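Local coordinates for protein beta-d-glucoside glucohydrolase (Hypocrea jecorina, PDB 3ZZ1) that probably hydrolyses terminal, non-reducing beta-D-glucosyl residues with release of beta-D-glucose, as a secreted family 3 beta-glucosidase of cellulose degradation, at residues A[168-173]-A[202-207]; A[334-339]-A[497-502]; A[430-435]-A[475-480]. All coordinates share one frame; numbering follows the deposited sequence.

In the fold
Interaction 1 lies in the N-terminal family region, whereas interactions 2 and 3 share one six-stranded mixed sheet of the C-terminal region, and the centres of interactions 1 and 3 are about 40 Å apart. Interactions 2 and 3 have centres about 9 Å apart and meet where strand 497-502 runs beside strand 476-482. Interaction 3 is buried, apolar and regularly paired in the inner part of the sheet; interaction 2 joins 332-336, an edge strand of the sheet within this chain, with a bulge and lysines at its more exposed end. Interaction 1, also mostly buried, relies on polar side chains around a tyrosine, with a single direct hydrogen bond between its two segments.

Interaction 1: A[168-173]-A[202-207]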
loop_
_atom_site.group_PDB
_atom_site.type_symbol
_atom_site.label_atom_id
_atom_site.label_comp_id
_atom_site.label_asym_id
_atom_site.label_seq_id
_atom_site.Cartn_x
_atom_site.Cartn_y
_atom_site.Cartn_z
ATOM N N ASN A 168 15.123 -11.162 -9.020
ATOM C CA ASN A 168 15.733 -12.185 -8.164
ATOM C C ASN A 168 15.136 -12.273 -6.755
ATOM O O ASN A 168 15.809 -12.717 -5.821
ATOM C CB ASN A 168 17.259 -12.009 -8.094
ATOM C CG ASN A 168 17.918 -12.062 -9.459
ATOM O OD1 ASN A 168 18.729 -11.202 -9.805
ATOM N ND2 ASN A 168 17.571 -13.073 -10.242
ATOM N N ARG A 169 13.873 -11.871 -6.617
ATOM C CA ARG A 169 13.169 -11.919 -5.333
ATOM C C ARG A 169 13.247 -13.270 -4.603
ATOM O O ARG A 169 13.194 -13.308 -3.379
ATOM C CB ARG A 169 11.700 -11.508 -5.502
ATOM C CG ARG A 169 10.874 -12.434 -6.387
ATOM C CD ARG A 169 9.413 -12.035 -6.378
ATOM N NE ARG A 169 8.590 -12.894 -7.225
ATOM C CZ ARG A 169 7.267 -12.985 -7.129
ATOM N NH1 ARG A 169 6.616 -12.277 -6.217
ATOM N NH2 ARG A 169 6.592 -13.792 -7.933
ATOM N N GLU A 170 13.364 -14.366 -5.351
ATOM C CA GLU A 170 13.416 -15.708 -4.754
ATOM C C GLU A 170 14.815 -16.136 -4.299
ATOM O O GLU A 170 14.967 -17.180 -3.654
ATOM C CB GLU A 170 12.820 -16.756 -5.707
ATOM C CG GLU A 170 11.343 -16.532 -6.009
ATOM C CD GLU A 170 10.699 -17.684 -6.755
ATOM O OE1 GLU A 170 10.922 -18.856 -6.379
ATOM O OE2 GLU A 170 9.951 -17.414 -7.712
ATOM N N THR A 171 15.827 -15.333 -4.636
ATOM C CA THR A 171 17.223 -15.671 -4.339
ATOM C C THR A 171 17.995 -14.574 -3.597
ATOM O O THR A 171 18.846 -14.878 -2.754
ATOM C CB THR A 171 18.007 -16.058 -5.617
ATOM O OG1 THR A 171 17.961 -14.981 -6.564
ATOM C CG2 THR A 171 17.430 -17.328 -6.251
ATOM N N ILE A 172 17.704 -13.311 -3.914
ATOM C CA ILE A 172 18.404 -12.175 -3.306
ATOM C C ILE A 172 18.280 -12.147 -1.778
ATOM O O ILE A 172 17.250 -12.534 -1.216
ATOM C CB ILE A 172 17.942 -10.810 -3.913
ATOM C CG1 ILE A 172 18.976 -9.714 -3.633
ATOM C CG2 ILE A 172 16.533 -10.422 -3.426
ATOM C CD1 ILE A 172 18.816 -8.454 -4.494
ATOM N N SER A 173 19.348 -11.695 -1.121
ATOM C CA SER A 173 19.354 -11.509 0.325
ATOM C C SER A 173 19.361 -10.019 0.663
ATOM O O SER A 173 20.211 -9.264 0.178
ATOM C CB SER A 173 20.560 -12.218 0.949
ATOM O OG SER A 173 20.501 -12.197 2.367
ATOM N N CYS A 202 5.086 -14.459 4.986
ATOM C CA CYS A 202 6.540 -14.313 4.827
ATOM C C CYS A 202 6.960 -14.323 3.352
ATOM O O CYS A 202 6.307 -14.952 2.518
ATOM C CB CYS A 202 7.325 -15.342 5.656
ATOM S SG CYS A 202 6.893 -17.084 5.413
ATOM N N SER A 203 8.052 -13.624 3.049
ATOM C CA SER A 203 8.408 -13.277 1.670
ATOM C C SER A 203 9.292 -14.298 0.957
ATOM O O SER A 203 9.791 -15.246 1.569
ATOM C CB SER A 203 9.060 -11.887 1.628
ATOM O OG SER A 203 10.236 -11.850 2.416
ATOM N N TYR A 204 9.486 -14.079 -0.346
ATOM C CA TYR A 204 10.335 -14.939 -1.183
ATOM C C TYR A 204 11.823 -14.816 -0.883
ATOM O O TYR A 204 12.579 -15.767 -1.074
ATOM C CB TYR A 204 10.127 -14.626 -2.669
ATOM C CG TYR A 204 8.904 -15.268 -3.277
ATOM C CD1 TYR A 204 8.802 -16.656 -3.389
ATOM C CD2 TYR A 204 7.853 -14.486 -3.758
ATOM C CE1 TYR A 204 7.680 -17.248 -3.953
ATOM C CE2 TYR A 204 6.728 -15.067 -4.323
ATOM C CZ TYR A 204 6.647 -16.445 -4.413
ATOM O OH TYR A 204 5.533 -17.010 -4.972
ATOM N N ASN A 205 12.239 -13.636 -0.434
ATOM C CA ASN A 205 13.656 -13.291 -0.356
ATOM C C ASN A 205 14.351 -13.837 0.874
ATOM O O ASN A 205 13.708 -14.326 1.802
ATOM C CB ASN A 205 13.841 -11.772 -0.417
ATOM C CG ASN A 205 13.028 -11.048 0.633
ATOM O OD1 ASN A 205 11.810 -10.941 0.513
ATOM N ND2 ASN A 205 13.698 -10.544 1.672
ATOM N N LYS A 206 15.674 -13.748 0.861
ATOM C CA LYS A 206 16.478 -14.033 2.037
ATOM C C LYS A 206 16.662 -12.761 2.852
ATOM O O LYS A 206 16.603 -11.647 2.319
ATOM C CB LYS A 206 17.836 -14.617 1.638
ATOM C CG LYS A 206 17.771 -16.007 1.028
ATOM C CD LYS A 206 19.162 -16.538 0.734
ATOM C CE LYS A 206 19.133 -18.024 0.461
ATOM N NZ LYS A 206 20.366 -18.491 -0.225
ATOM N N VAL A 207 16.857 -12.945 4.153
ATOM C CA VAL A 207 17.130 -11.860 5.084
ATOM C C VAL A 207 18.392 -12.275 5.835
ATOM O O VAL A 207 18.378 -13.258 6.586
ATOM C CB VAL A 207 15.949 -11.645 6.071
ATOM C CG1 VAL A 207 16.314 -10.630 7.162
ATOM C CG2 VAL A 207 14.690 -11.207 5.331
HETATM O O HOH W 1 4.282 -15.860 -6.958
HETATM O O HOH W 2 19.978 -17.511 -2.750
#
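Arg169 and Glu170 both pack against the ring of Tyr204, the three side chains lying side by side and pointing the same way. Tyr204 CE2 sits over one face of the Arg169 guanidinium, toward its rim, with NH1 of Arg169 3.4 Å from CE2 of Tyr204. The two planes are 55° apart, so this is a tilted contact. Glu170 touches through its methylene: its CG is 3.7 Å from CD1 of Tyr204, and the carboxylate plane is 26° from the ring plane, stacked on it.

Hydrogen bonding between the backbones rests on Lys206 N, which donates to Ile172 O at 2.9 Å. One residue on, Ser173 and Lys206 form a parallel bridge, and Ser173 CA makes a CA-H...O contact of 3.4 Å with Lys206 O. Within 202-207, Ser203 OG donates to Asn205 OD1 at 2.6 Å from above the carbonyl plane, while Asn205 ND2 hydrogen-bonds Lys206 O and also Ile161 O. CG of Asn205 stands between its backbone N and carbonyl carbon (chi1 54°), which sets the amide between Ser203 and Lys206 of its own segment.

Two waters bridge the segments. One donates to Tyr204 OH at 2.6 Å and weakly accepts from Arg169 NH2; another links Thr171 O to Lys206 NZ, the latter 2.7 Å away.

Arg169 also forms a salt bridge with Glu441, from the C-terminal family region, and Tyr204 OH hydrogen-bonds Trp237 O. Opposite charge and aromatic packing together thus probably limit the guanidinium's rotation, and the contact ties these two segments of the N-terminal region to the C-terminal one.

Interaction 2: A[334-339]-A[497-502]; sequences LKNDAN and VKAVVW
Lys335 pairs with Val500, and Asn336 with Ala499, in an antiparallel register whose strand axes approach to 4.5 Å with their directions 143° apart. Lys335 and Val500 are the hydrogen-bonded pair: Val500 N donates to Lys335 O at 3.0 Å, and Lys335 N returns a weak bond to Val500 O. Leu334 N binds that same Val500 O at 3.0 Å. Two successive residues thus face one, a classic beta bulge. Farther along, Asp337 N donates to Lys498 O at 2.9 Å.

At the bulge, Leu334 points toward the neighbouring strand. Its CD1 meets Val500 CG1 at 4.0 Å and Trp502 CB at 3.6 Å; the Leu334 side chain crosses that of Trp502 obliquely, CD1 also lying near CE3. Trp502 CG is anti to its backbone N (chi1 -163°), carrying the indole away from strand 332-336, and NE1 hydrogen-bonds Tyr530 OH. Tyr575 OH, in turn, hydrogen-bonds Leu334 O.

Next to Leu334, Lys335 lays its CB against Val500 CB. Its chain runs on past the carbonyls of Lys498 and Val497, then bends at the last torsion (chi4 -67°) so that NZ forms a 2.7 Å salt bridge with Asp337 OD2. Lys498 curls away from this pair, giving its NZ to Ser474 O and, weakly, to Asn475 OD1.

Apolar packing therefore gives way to charge along the strand pair. Asp337 probably neutralises Lys335 locally, while Val500 O, held by Leu334 N and weakly by Lys335 N, marks the bulge beside which Leu334 packs on Trp502, at an edge strand of the sheet within this chain.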
loop_
_atom_site.group_PDB
_atom_site.type_symbol
_atom_site.label_atom_id
_atom_site.label_comp_id
_atom_site.label_asym_id
_atom_site.label_seq_id
_atom_site.Cartn_x
_atom_site.Cartn_y
_atom_site.Cartn_z
ATOM N N LEU A 334 -0.086 18.553 -9.747
ATOM C CA LEU A 334 1.342 18.858 -9.610
ATOM C C LEU A 334 1.686 20.243 -10.133
ATOM O O LEU A 334 2.519 20.946 -9.555
ATOM C CB LEU A 334 2.192 17.813 -10.348
ATOM C CG LEU A 334 2.238 16.378 -9.812
ATOM C CD1 LEU A 334 3.024 15.485 -10.772
ATOM C CD2 LEU A 334 2.826 16.312 -8.404
ATOM N N LYS A 335 1.051 20.620 -11.239
ATOM C CA LYS A 335 1.273 21.918 -11.854
ATOM C C LYS A 335 -0.054 22.473 -12.345
ATOM O O LYS A 335 -0.837 21.763 -12.978
ATOM C CB LYS A 335 2.249 21.779 -13.021
ATOM C CG LYS A 335 2.984 23.046 -13.398
ATOM C CD LYS A 335 3.648 22.868 -14.752
ATOM C CE LYS A 335 4.839 23.793 -14.936
ATOM N NZ LYS A 335 4.442 25.213 -15.014
ATOM N N ASN A 336 -0.308 23.742 -12.039
ATOM C CA ASN A 336 -1.505 24.418 -12.519
ATOM C C ASN A 336 -1.222 25.887 -12.801
ATOM O O ASN A 336 -1.756 26.783 -12.146
ATOM C CB ASN A 336 -2.668 24.247 -11.536
ATOM C CG ASN A 336 -4.012 24.667 -12.129
ATOM O OD1 ASN A 336 -4.946 24.995 -11.397
ATOM N ND2 ASN A 336 -4.108 24.658 -13.454
ATOM N N ASP A 337 -0.362 26.112 -13.790
ATOM C CA ASP A 337 0.021 27.451 -14.215
ATOM C C ASP A 337 -1.129 28.134 -14.938
ATOM O O ASP A 337 -1.923 27.471 -15.616
ATOM C CB ASP A 337 1.251 27.383 -15.126
ATOM C CG ASP A 337 2.561 27.464 -14.355
ATOM O OD1 ASP A 337 2.583 27.175 -13.134
ATOM O OD2 ASP A 337 3.585 27.818 -14.987
ATOM N N ALA A 338 -1.208 29.454 -14.781
ATOM C CA ALA A 338 -2.241 30.290 -15.403
ATOM C C ALA A 338 -3.662 29.866 -15.039
ATOM O O ALA A 338 -4.628 30.305 -15.666
ATOM C CB ALA A 338 -2.058 30.342 -16.931
ATOM N N ASN A 339 -3.777 29.015 -14.021
ATOM C CA ASN A 339 -5.054 28.427 -13.609
ATOM C C ASN A 339 -5.918 27.929 -14.777
ATOM O O ASN A 339 -7.115 28.218 -14.854
ATOM C CB ASN A 339 -5.816 29.387 -12.687
ATOM C CG ASN A 339 -5.176 29.501 -11.312
ATOM O OD1 ASN A 339 -5.043 28.509 -10.592
ATOM N ND2 ASN A 339 -4.768 30.711 -10.945
ATOM N N VAL A 497 3.076 23.223 -21.753
ATOM C CA VAL A 497 2.496 22.384 -20.704
ATOM C C VAL A 497 2.137 23.268 -19.512
ATOM O O VAL A 497 3.017 23.724 -18.773
ATOM C CB VAL A 497 3.459 21.243 -20.276
ATOM C CG1 VAL A 497 2.913 20.482 -19.058
ATOM C CG2 VAL A 497 3.694 20.286 -21.429
ATOM N N LYS A 498 0.839 23.511 -19.341
ATOM C CA LYS A 498 0.352 24.424 -18.308
ATOM C C LYS A 498 -0.130 23.689 -17.064
ATOM O O LYS A 498 -0.080 24.235 -15.962
ATOM C CB LYS A 498 -0.767 25.316 -18.858
ATOM C CG LYS A 498 -0.344 26.215 -20.015
ATOM C CD LYS A 498 0.504 27.397 -19.547
ATOM C CE LYS A 498 1.061 28.172 -20.739
ATOM N NZ LYS A 498 0.065 28.268 -21.851
ATOM N N ALA A 499 -0.607 22.458 -17.243
ATOM C CA ALA A 499 -1.074 21.647 -16.120
ATOM C C ALA A 499 -0.559 20.218 -16.181
ATOM O O ALA A 499 -0.498 19.616 -17.256
ATOM C CB ALA A 499 -2.585 21.653 -16.041
ATOM N N VAL A 500 -0.184 19.694 -15.015
ATOM C CA VAL A 500 0.201 18.293 -14.871
ATOM C C VAL A 500 -0.653 17.636 -13.781
ATOM O O VAL A 500 -0.631 18.046 -12.618
ATOM C CB VAL A 500 1.711 18.123 -14.565
ATOM C CG1 VAL A 500 2.071 16.650 -14.434
ATOM C CG2 VAL A 500 2.564 18.775 -15.651
ATOM N N VAL A 501 -1.409 16.619 -14.188
ATOM C CA VAL A 501 -2.320 15.897 -13.318
ATOM C C VAL A 501 -1.750 14.507 -13.046
ATOM O O VAL A 501 -1.786 13.631 -13.916
ATOM C CB VAL A 501 -3.722 15.760 -13.964
ATOM C CG1 VAL A 501 -4.695 15.104 -12.999
ATOM C CG2 VAL A 501 -4.257 17.120 -14.401
ATOM N N TRP A 502 -1.201 14.326 -11.848
ATOM C CA TRP A 502 -0.745 13.019 -11.394
ATOM C C TRP A 502 -1.968 12.247 -10.901
ATOM O O TRP A 502 -2.359 12.340 -9.733
ATOM C CB TRP A 502 0.298 13.165 -10.278
ATOM C CG TRP A 502 1.116 11.923 -10.033
ATOM C CD1 TRP A 502 0.942 11.010 -9.030
ATOM C CD2 TRP A 502 2.241 11.467 -10.801
ATOM N NE1 TRP A 502 1.888 10.008 -9.127
ATOM C CE2 TRP A 502 2.696 10.265 -10.205
ATOM C CE3 TRP A 502 2.908 11.955 -11.933
ATOM C CZ2 TRP A 502 3.786 9.543 -10.709
ATOM C CZ3 TRP A 502 3.999 11.241 -12.431
ATOM C CH2 TRP A 502 4.422 10.044 -11.820
#

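Interaction 3: A[430-435]-A[475-480]; sequences VAIVFI and NVIVVV
Val479 fits alongside Phe434 and Ile432 as a branched knob on one face of the parallel strand pair. Its CG1 lies 3.6 Å from Phe434 CE2, and its CB is 4.1 Å from the ring centroid, an off-centre CH-pi contact. The other branch, CG2, reaches back to Ile432 CG2 at 3.7 Å, so the valine fills the notch between ring and isoleucine. With CG of Phe434 anti to its carbonyl carbon (chi1 -72°), the ring leans toward Val479. An alanine at Phe434 would probably open a gap beside Val479 and deprive its CB and CG1 of the ring they pack against.

On the opposite face aliphatic side chains interlock. Val433 CG2 crosses to Val476 CG1 at 3.8 Å. Ile435 places CG1 between its backbone N and carbonyl carbon (chi1 67°), which swings CD1 into the hollow between Val478 CG1 and Val480 CG2, 3.9 and 3.8 Å away. Val469 of helix 462-472 covers Ala431, Val433 and Val476 on this side.

Five backbone hydrogen bonds join the strands, from Ala431 N to Asn475 O through Ile435 N to Val479 O; Val433 N to Ile477 O measures 2.8 Å. Strand 430-437, helix 462-472 and strand 476-482 make up a beta-alpha-beta crossover in the C-terminal alpha/beta domain of this family 3 hydrolase.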
loop_
_atom_site.group_PDB
_atom_site.type_symbol
_atom_site.label_atom_id
_atom_site.label_comp_id
_atom_site.label_asym_id
_atom_site.label_seq_id
_atom_site.Cartn_x
_atom_site.Cartn_y
_atom_site.Cartn_z
ATOM N N VAL A 430 -7.750 23.826 -25.550
ATOM C CA VAL A 430 -6.853 23.036 -24.705
ATOM C C VAL A 430 -6.627 21.645 -25.296
ATOM O O VAL A 430 -7.450 21.140 -26.064
ATOM C CB VAL A 430 -7.353 22.894 -23.235
ATOM C CG1 VAL A 430 -7.454 24.259 -22.548
ATOM C CG2 VAL A 430 -8.687 22.151 -23.172
ATOM N N ALA A 431 -5.500 21.047 -24.933
ATOM C CA ALA A 431 -5.170 19.693 -25.341
ATOM C C ALA A 431 -4.792 18.888 -24.109
ATOM O O ALA A 431 -3.910 19.289 -23.347
ATOM C CB ALA A 431 -4.027 19.706 -26.347
ATOM N N ILE A 432 -5.473 17.759 -23.919
ATOM C CA ILE A 432 -5.232 16.889 -22.771
ATOM C C ILE A 432 -4.517 15.624 -23.244
ATOM O O ILE A 432 -5.094 14.826 -23.985
ATOM C CB ILE A 432 -6.549 16.526 -22.021
ATOM C CG1 ILE A 432 -7.416 17.775 -21.794
ATOM C CG2 ILE A 432 -6.231 15.847 -20.697
ATOM C CD1 ILE A 432 -8.838 17.493 -21.277
ATOM N N VAL A 433 -3.265 15.455 -22.812
ATOM C CA VAL A 433 -2.425 14.328 -23.240
ATOM C C VAL A 433 -2.311 13.278 -22.136
ATOM O O VAL A 433 -2.057 13.607 -20.970
ATOM C CB VAL A 433 -1.009 14.787 -23.678
ATOM C CG1 VAL A 433 -0.248 13.649 -24.360
ATOM C CG2 VAL A 433 -1.095 15.964 -24.617
ATOM N N PHE A 434 -2.493 12.016 -22.517
ATOM C CA PHE A 434 -2.523 10.904 -21.571
ATOM C C PHE A 434 -1.311 10.002 -21.705
ATOM O O PHE A 434 -1.086 9.386 -22.753
ATOM C CB PHE A 434 -3.813 10.097 -21.729
ATOM C CG PHE A 434 -5.030 10.813 -21.228
ATOM C CD1 PHE A 434 -5.679 11.753 -22.020
ATOM C CD2 PHE A 434 -5.516 10.569 -19.951
ATOM C CE1 PHE A 434 -6.799 12.427 -21.552
ATOM C CE2 PHE A 434 -6.634 11.238 -19.484
ATOM C CZ PHE A 434 -7.275 12.170 -20.287
ATOM N N ILE A 435 -0.525 9.947 -20.635
ATOM C CA ILE A 435 0.684 9.133 -20.595
ATOM C C ILE A 435 0.663 8.204 -19.381
ATOM O O ILE A 435 -0.076 8.443 -18.421
ATOM C CB ILE A 435 1.982 9.997 -20.625
ATOM C CG1 ILE A 435 2.127 10.830 -19.346
ATOM C CG2 ILE A 435 2.028 10.875 -21.888
ATOM C CD1 ILE A 435 3.444 11.580 -19.232
ATOM N N ASN A 475 -1.700 25.332 -24.910
ATOM C CA ASN A 475 -2.372 25.035 -23.647
ATOM C C ASN A 475 -2.539 23.543 -23.405
ATOM O O ASN A 475 -3.631 22.987 -23.578
ATOM C CB ASN A 475 -3.728 25.742 -23.593
ATOM C CG ASN A 475 -3.593 27.240 -23.448
ATOM O OD1 ASN A 475 -3.095 27.737 -22.436
ATOM N ND2 ASN A 475 -4.035 27.973 -24.464
ATOM N N VAL A 476 -1.447 22.907 -22.994
ATOM C CA VAL A 476 -1.405 21.458 -22.841
ATOM C C VAL A 476 -1.596 21.052 -21.382
ATOM O O VAL A 476 -0.970 21.614 -20.476
ATOM C CB VAL A 476 -0.079 20.871 -23.382
ATOM C CG1 VAL A 476 -0.087 19.346 -23.302
ATOM C CG2 VAL A 476 0.159 21.329 -24.817
ATOM N N ILE A 477 -2.485 20.086 -21.174
ATOM C CA ILE A 477 -2.685 19.470 -19.872
ATOM C C ILE A 477 -2.213 18.028 -19.969
ATOM O O ILE A 477 -2.683 17.270 -20.812
ATOM C CB ILE A 477 -4.166 19.538 -19.425
ATOM C CG1 ILE A 477 -4.600 21.000 -19.259
ATOM C CG2 ILE A 477 -4.391 18.746 -18.111
ATOM C CD1 ILE A 477 -6.100 21.192 -19.187
ATOM N N VAL A 478 -1.262 17.666 -19.118
ATOM C CA VAL A 478 -0.705 16.317 -19.107
ATOM C C VAL A 478 -1.323 15.517 -17.967
ATOM O O VAL A 478 -1.196 15.888 -16.794
ATOM C CB VAL A 478 0.833 16.334 -18.955
ATOM C CG1 VAL A 478 1.375 14.912 -18.862
ATOM C CG2 VAL A 478 1.486 17.078 -20.117
ATOM N N VAL A 479 -1.995 14.428 -18.324
ATOM C CA VAL A 479 -2.566 13.520 -17.341
ATOM C C VAL A 479 -1.736 12.247 -17.327
ATOM O O VAL A 479 -1.541 11.609 -18.361
ATOM C CB VAL A 479 -4.056 13.211 -17.626
ATOM C CG1 VAL A 479 -4.600 12.196 -16.624
ATOM C CG2 VAL A 479 -4.883 14.494 -17.586
ATOM N N VAL A 480 -1.238 11.905 -16.143
ATOM C CA VAL A 480 -0.363 10.758 -15.951
ATOM C C VAL A 480 -1.043 9.706 -15.080
ATOM O O VAL A 480 -1.508 10.010 -13.979
ATOM C CB VAL A 480 0.959 11.175 -15.271
ATOM C CG1 VAL A 480 1.915 9.993 -15.178
ATOM C CG2 VAL A 480 1.607 12.342 -16.014
#